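Local coordinates for glycosylation Associate Protein 2 (Streptococcus agalactiae serotype V, PDB 6OYC) that probably takes part in the glycosylation and export of a serine-rich surface adhesin through the accessory Sec system, at residues B[128-136]-B[304-312]. Residues are numbered along the deposited sequence; the frame is centred on the assembly and turned at random.
Sequences IGQYGEKLQ and FRSAEGFEG
The carboxamide of Gln130 grips both polar backbone atoms of Phe310: OE1 accepts from Phe310 N at 2.8 Å, the donor tilted from the amide's carbonyl plane, while NE2 donates to Phe310 O at 2.9 Å, on a lone pair in the plane of that carbonyl though somewhat out of the Gln130 amide plane. This two-pronged amide pairing, which suits glutamine because one group both donates and accepts, ties the segment leading into strand 132-135 of an antiparallel β-sheet to the loop between strand 297-301 and helix 313-318 of what is probably an α/β-hydrolase-like domain. Gln130 CG sits between backbone N and carbonyl carbon (chi1 47°), and the extended chain beyond it carries the amide down to the loop. Gly309, with positive phi and no side chain, lets Gln130 OE1 pass 3.2 Å from its CA.

Farther along, Glu308 N donates to Gly132 O at 2.8 Å, almost straight at the hydrogen (170°) although the donor stands well above the carbonyl plane. The lack of a side chain on Gly132 lets Glu308 CB and CG lie against its backbone. The carboxylate beyond is buried but well satisfied: OE1 forms a salt bridge with Arg260, and OE2 a hydrogen bond with His258. Lys134 crosses this chain at about a right angle, its methylenes against OE2; a bend at chi3 (-82°) takes NZ to the carbonyls of Pro329 and Leu331, 4.3 Å from Glu308 OE2 and beyond a salt bridge.

Water completes the join, one molecule bridging Lys134 N and Ser306 O. Within the loop, Arg305 NE donates to Ala307 O at 2.8 Å, linking side chain to backbone two residues on. The apolar packing is slight: the small methyl of Ala307, CB, meets Tyr131 CE1 obliquely at 4.0 Å.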
ATOM      1  N   ILE B 128       9.650  -1.924 -11.786  1.00 38.13           N
ATOM      2  CA  ILE B 128      10.003  -2.457 -10.478  1.00 43.41           C
ATOM      3  C   ILE B 128      10.083  -1.306  -9.480  1.00 39.84           C
ATOM      4  O   ILE B 128      10.491  -0.192  -9.808  1.00 43.14           O
ATOM      5  CB  ILE B 128      11.331  -3.237 -10.556  1.00 46.36           C
ATOM      6  CG1 ILE B 128      12.382  -2.353 -11.222  1.00 50.87           C
ATOM      7  CG2 ILE B 128      11.149  -4.522 -11.354  1.00 44.21           C
ATOM      8  CD1 ILE B 128      13.772  -2.902 -11.185  1.00 55.46           C
ATOM      9  N   GLY B 129       9.708  -1.575  -8.241  1.00 41.47           N
ATOM     10  CA  GLY B 129       9.737  -0.558  -7.211  1.00 41.20           C
ATOM     11  C   GLY B 129       8.360   0.031  -6.946  1.00 40.45           C
ATOM     12  O   GLY B 129       7.374  -0.241  -7.639  1.00 41.15           O
ATOM     13  N   GLN B 130       8.307   0.844  -5.900  1.00 36.31           N
ATOM     14  CA  GLN B 130       7.103   1.566  -5.522  1.00 36.92           C
ATOM     15  C   GLN B 130       7.527   2.946  -5.048  1.00 36.54           C
ATOM     16  O   GLN B 130       8.640   3.109  -4.540  1.00 35.30           O
ATOM     17  CB  GLN B 130       6.348   0.834  -4.404  1.00 34.08           C
ATOM     18  CG  GLN B 130       7.281   0.392  -3.275  1.00 37.82           C
ATOM     19  CD  GLN B 130       6.589  -0.322  -2.113  1.00 38.14           C
ATOM     20  OE1 GLN B 130       5.373  -0.200  -1.909  1.00 39.59           O
ATOM     21  NE2 GLN B 130       7.373  -1.065  -1.334  1.00 38.70           N
ATOM     22  N   TYR B 131       6.647   3.938  -5.219  1.00 35.35           N
ATOM     23  CA  TYR B 131       6.897   5.241  -4.603  1.00 34.69           C
ATOM     24  C   TYR B 131       5.616   6.053  -4.484  1.00 31.98           C
ATOM     25  O   TYR B 131       4.750   6.023  -5.362  1.00 33.94           O
ATOM     26  CB  TYR B 131       7.925   6.091  -5.359  1.00 32.92           C
ATOM     27  CG  TYR B 131       8.376   7.290  -4.526  1.00 39.59           C
ATOM     28  CD1 TYR B 131       9.091   7.109  -3.338  1.00 38.52           C
ATOM     29  CD2 TYR B 131       8.041   8.590  -4.892  1.00 39.70           C
ATOM     30  CE1 TYR B 131       9.488   8.186  -2.558  1.00 40.16           C
ATOM     31  CE2 TYR B 131       8.449   9.688  -4.120  1.00 42.86           C
ATOM     32  CZ  TYR B 131       9.172   9.474  -2.952  1.00 43.89           C
ATOM     33  OH  TYR B 131       9.572  10.539  -2.165  1.00 45.51           O
ATOM     34  N   GLY B 132       5.538   6.811  -3.401  1.00 32.41           N
ATOM     35  CA  GLY B 132       4.538   7.848  -3.254  1.00 32.99           C
ATOM     36  C   GLY B 132       5.000   8.832  -2.209  1.00 32.75           C
ATOM     37  O   GLY B 132       5.887   8.535  -1.402  1.00 35.43           O
ATOM     38  N   GLU B 133       4.403  10.022  -2.239  1.00 32.98           N
ATOM     39  CA  GLU B 133       4.636  11.009  -1.196  1.00 34.41           C
ATOM     40  C   GLU B 133       3.500  12.019  -1.233  1.00 32.33           C
ATOM     41  O   GLU B 133       2.674  12.030  -2.150  1.00 32.61           O
ATOM     42  CB  GLU B 133       6.009  11.680  -1.340  1.00 34.74           C
ATOM     43  CG  GLU B 133       6.118  12.689  -2.458  1.00 39.21           C
ATOM     44  CD  GLU B 133       7.510  13.332  -2.525  1.00 42.61           C
ATOM     45  OE1 GLU B 133       8.515  12.617  -2.393  1.00 44.06           O
ATOM     46  OE2 GLU B 133       7.605  14.557  -2.715  1.00 46.94           O
ATOM     47  N   LYS B 134       3.452  12.844  -0.198  1.00 27.02           N
ATOM     48  CA  LYS B 134       2.359  13.780   0.024  1.00 35.69           C
ATOM     49  C   LYS B 134       2.841  15.220  -0.132  1.00 32.17           C
ATOM     50  O   LYS B 134       3.946  15.566   0.294  1.00 30.16           O
ATOM     51  CB  LYS B 134       1.747  13.584   1.425  1.00 31.90           C
ATOM     52  CG  LYS B 134       0.738  12.433   1.503  1.00 30.54           C
ATOM     53  CD  LYS B 134       0.572  11.911   2.899  1.00 30.97           C
ATOM     54  CE  LYS B 134       1.697  10.929   3.259  1.00 32.42           C
ATOM     55  NZ  LYS B 134       1.492  10.397   4.630  1.00 33.26           N
ATOM     56  N   LEU B 135       2.025  16.041  -0.790  1.00 31.23           N
ATOM     57  CA  LEU B 135       2.124  17.492  -0.701  1.00 29.86           C
ATOM     58  C   LEU B 135       1.170  17.907   0.410  1.00 31.27           C
ATOM     59  O   LEU B 135      -0.059  17.789   0.261  1.00 29.97           O
ATOM     60  CB  LEU B 135       1.766  18.151  -2.032  1.00 29.07           C
ATOM     61  CG  LEU B 135       2.854  18.050  -3.108  1.00 31.61           C
ATOM     62  CD1 LEU B 135       2.865  16.664  -3.790  1.00 30.55           C
ATOM     63  CD2 LEU B 135       2.668  19.116  -4.145  1.00 32.70           C
ATOM     64  N   GLN B 136       1.737  18.332   1.537  1.00 29.54           N
ATOM     65  CA  GLN B 136       0.974  18.693   2.724  1.00 32.16           C
ATOM     66  C   GLN B 136       0.382  20.102   2.589  1.00 34.35           C
ATOM     67  O   GLN B 136       0.895  20.947   1.845  1.00 32.27           O
ATOM     68  CB  GLN B 136       1.864  18.608   3.970  1.00 30.61           C
ATOM     69  CG  GLN B 136       2.470  17.220   4.229  1.00 30.97           C
ATOM     70  CD  GLN B 136       1.431  16.207   4.727  1.00 33.45           C
ATOM     71  OE1 GLN B 136       0.281  16.551   5.007  1.00 36.59           O
ATOM     72  NE2 GLN B 136       1.840  14.958   4.834  1.00 32.73           N
ATOM     73  N   PHE B 304       5.711   3.233  10.548  1.00 42.86           N
ATOM     74  CA  PHE B 304       5.584   4.632  10.167  1.00 39.66           C
ATOM     75  C   PHE B 304       6.617   4.983   9.099  1.00 44.11           C
ATOM     76  O   PHE B 304       7.787   4.617   9.226  1.00 47.51           O
ATOM     77  CB  PHE B 304       5.762   5.499  11.411  1.00 36.99           C
ATOM     78  CG  PHE B 304       5.764   6.987  11.144  1.00 44.52           C
ATOM     79  CD1 PHE B 304       6.922   7.637  10.719  1.00 42.68           C
ATOM     80  CD2 PHE B 304       4.620   7.748  11.368  1.00 41.00           C
ATOM     81  CE1 PHE B 304       6.936   9.004  10.492  1.00 41.12           C
ATOM     82  CE2 PHE B 304       4.623   9.124  11.145  1.00 41.21           C
ATOM     83  CZ  PHE B 304       5.790   9.749  10.704  1.00 43.19           C
ATOM     84  N   ARG B 305       6.194   5.708   8.053  1.00 42.56           N
ATOM     85  CA  ARG B 305       7.100   6.100   6.972  1.00 43.51           C
ATOM     86  C   ARG B 305       6.475   7.226   6.147  1.00 42.20           C
ATOM     87  O   ARG B 305       5.357   7.084   5.646  1.00 40.30           O
ATOM     88  CB  ARG B 305       7.446   4.891   6.066  1.00 44.24           C
ATOM     89  CG  ARG B 305       6.216   4.094   5.503  1.00 47.15           C
ATOM     90  CD  ARG B 305       6.601   2.873   4.603  1.00 46.13           C
ATOM     91  NE  ARG B 305       7.064   3.213   3.247  1.00 46.05           N
ATOM     92  CZ  ARG B 305       7.881   2.447   2.509  1.00 49.42           C
ATOM     93  NH1 ARG B 305       8.337   1.297   2.991  1.00 52.85           N
ATOM     94  NH2 ARG B 305       8.259   2.825   1.288  1.00 44.40           N
ATOM     95  N   SER B 306       7.212   8.333   5.988  1.00 43.12           N
ATOM     96  CA  SER B 306       6.739   9.455   5.174  1.00 40.00           C
ATOM     97  C   SER B 306       6.604   9.060   3.711  1.00 39.50           C
ATOM     98  O   SER B 306       5.617   9.402   3.055  1.00 38.20           O
ATOM     99  CB  SER B 306       7.687  10.656   5.298  1.00 38.44           C
ATOM    100  OG  SER B 306       7.969  10.935   6.657  1.00 53.41           O
ATOM    101  N   ALA B 307       7.608   8.371   3.171  1.00 40.43           N
ATOM    102  CA  ALA B 307       7.514   7.871   1.808  1.00 39.63           C
ATOM    103  C   ALA B 307       6.493   6.745   1.766  1.00 39.84           C
ATOM    104  O   ALA B 307       6.523   5.838   2.601  1.00 42.22           O
ATOM    105  CB  ALA B 307       8.875   7.383   1.321  1.00 34.74           C
ATOM    106  N   GLU B 308       5.578   6.806   0.810  1.00 35.93           N
ATOM    107  CA  GLU B 308       4.477   5.856   0.817  1.00 38.82           C
ATOM    108  C   GLU B 308       4.911   4.490   0.277  1.00 39.02           C
ATOM    109  O   GLU B 308       5.972   4.343  -0.337  1.00 40.80           O
ATOM    110  CB  GLU B 308       3.303   6.425   0.019  1.00 35.26           C
ATOM    111  CG  GLU B 308       2.886   7.787   0.539  1.00 33.01           C
ATOM    112  CD  GLU B 308       1.533   8.235   0.015  1.00 34.69           C
ATOM    113  OE1 GLU B 308       0.938   7.540  -0.862  1.00 31.05           O
ATOM    114  OE2 GLU B 308       1.066   9.298   0.487  1.00 33.85           O
ATOM    115  N   GLY B 309       4.081   3.481   0.531  1.00 37.48           N
ATOM    116  CA  GLY B 309       4.295   2.139   0.021  1.00 35.85           C
ATOM    117  C   GLY B 309       4.375   1.110   1.137  1.00 36.30           C
ATOM    118  O   GLY B 309       4.274   1.423   2.322  1.00 36.43           O
ATOM    119  N   PHE B 310       4.549  -0.149   0.726  1.00 35.53           N
ATOM    120  CA  PHE B 310       4.609  -1.264   1.674  1.00 37.23           C
ATOM    121  C   PHE B 310       6.011  -1.460   2.233  1.00 40.32           C
ATOM    122  O   PHE B 310       7.002  -1.437   1.495  1.00 39.60           O
ATOM    123  CB  PHE B 310       4.176  -2.567   1.013  1.00 33.74           C
ATOM    124  CG  PHE B 310       2.784  -2.543   0.484  1.00 33.08           C
ATOM    125  CD1 PHE B 310       1.701  -2.698   1.343  1.00 32.02           C
ATOM    126  CD2 PHE B 310       2.554  -2.373  -0.873  1.00 30.59           C
ATOM    127  CE1 PHE B 310       0.407  -2.667   0.863  1.00 32.56           C
ATOM    128  CE2 PHE B 310       1.265  -2.347  -1.371  1.00 33.64           C
ATOM    129  CZ  PHE B 310       0.177  -2.503  -0.501  1.00 32.45           C
ATOM    130  N   GLU B 311       6.081  -1.674   3.542  1.00 42.39           N
ATOM    131  CA  GLU B 311       7.285  -2.143   4.209  1.00 40.83           C
ATOM    132  C   GLU B 311       7.328  -3.665   4.246  1.00 44.56           C
ATOM    133  O   GLU B 311       6.294  -4.332   4.353  1.00 41.53           O
ATOM    134  CB  GLU B 311       7.332  -1.645   5.645  1.00 42.25           C
ATOM    135  CG  GLU B 311       8.178  -0.451   5.873  1.00 48.64           C
ATOM    136  CD  GLU B 311       8.284  -0.126   7.347  1.00 52.09           C
ATOM    137  OE1 GLU B 311       7.780  -0.925   8.188  1.00 50.99           O
ATOM    138  OE2 GLU B 311       8.866   0.932   7.656  1.00 51.55           O
ATOM    139  N   GLY B 312       8.544  -4.211   4.190  1.00 46.02           N
ATOM    140  CA  GLY B 312       8.747  -5.610   4.518  1.00 42.58           C
ATOM    141  C   GLY B 312       8.417  -6.604   3.434  1.00 40.70           C
ATOM    142  O   GLY B 312       8.154  -7.768   3.748  1.00 43.75           O
TER
HETATM  143  O   HOH W   1       4.991  12.109   2.191  1.00 33.76           O
HETATM  144  O   HOH W   2       3.311   8.184   4.001  1.00 37.22           O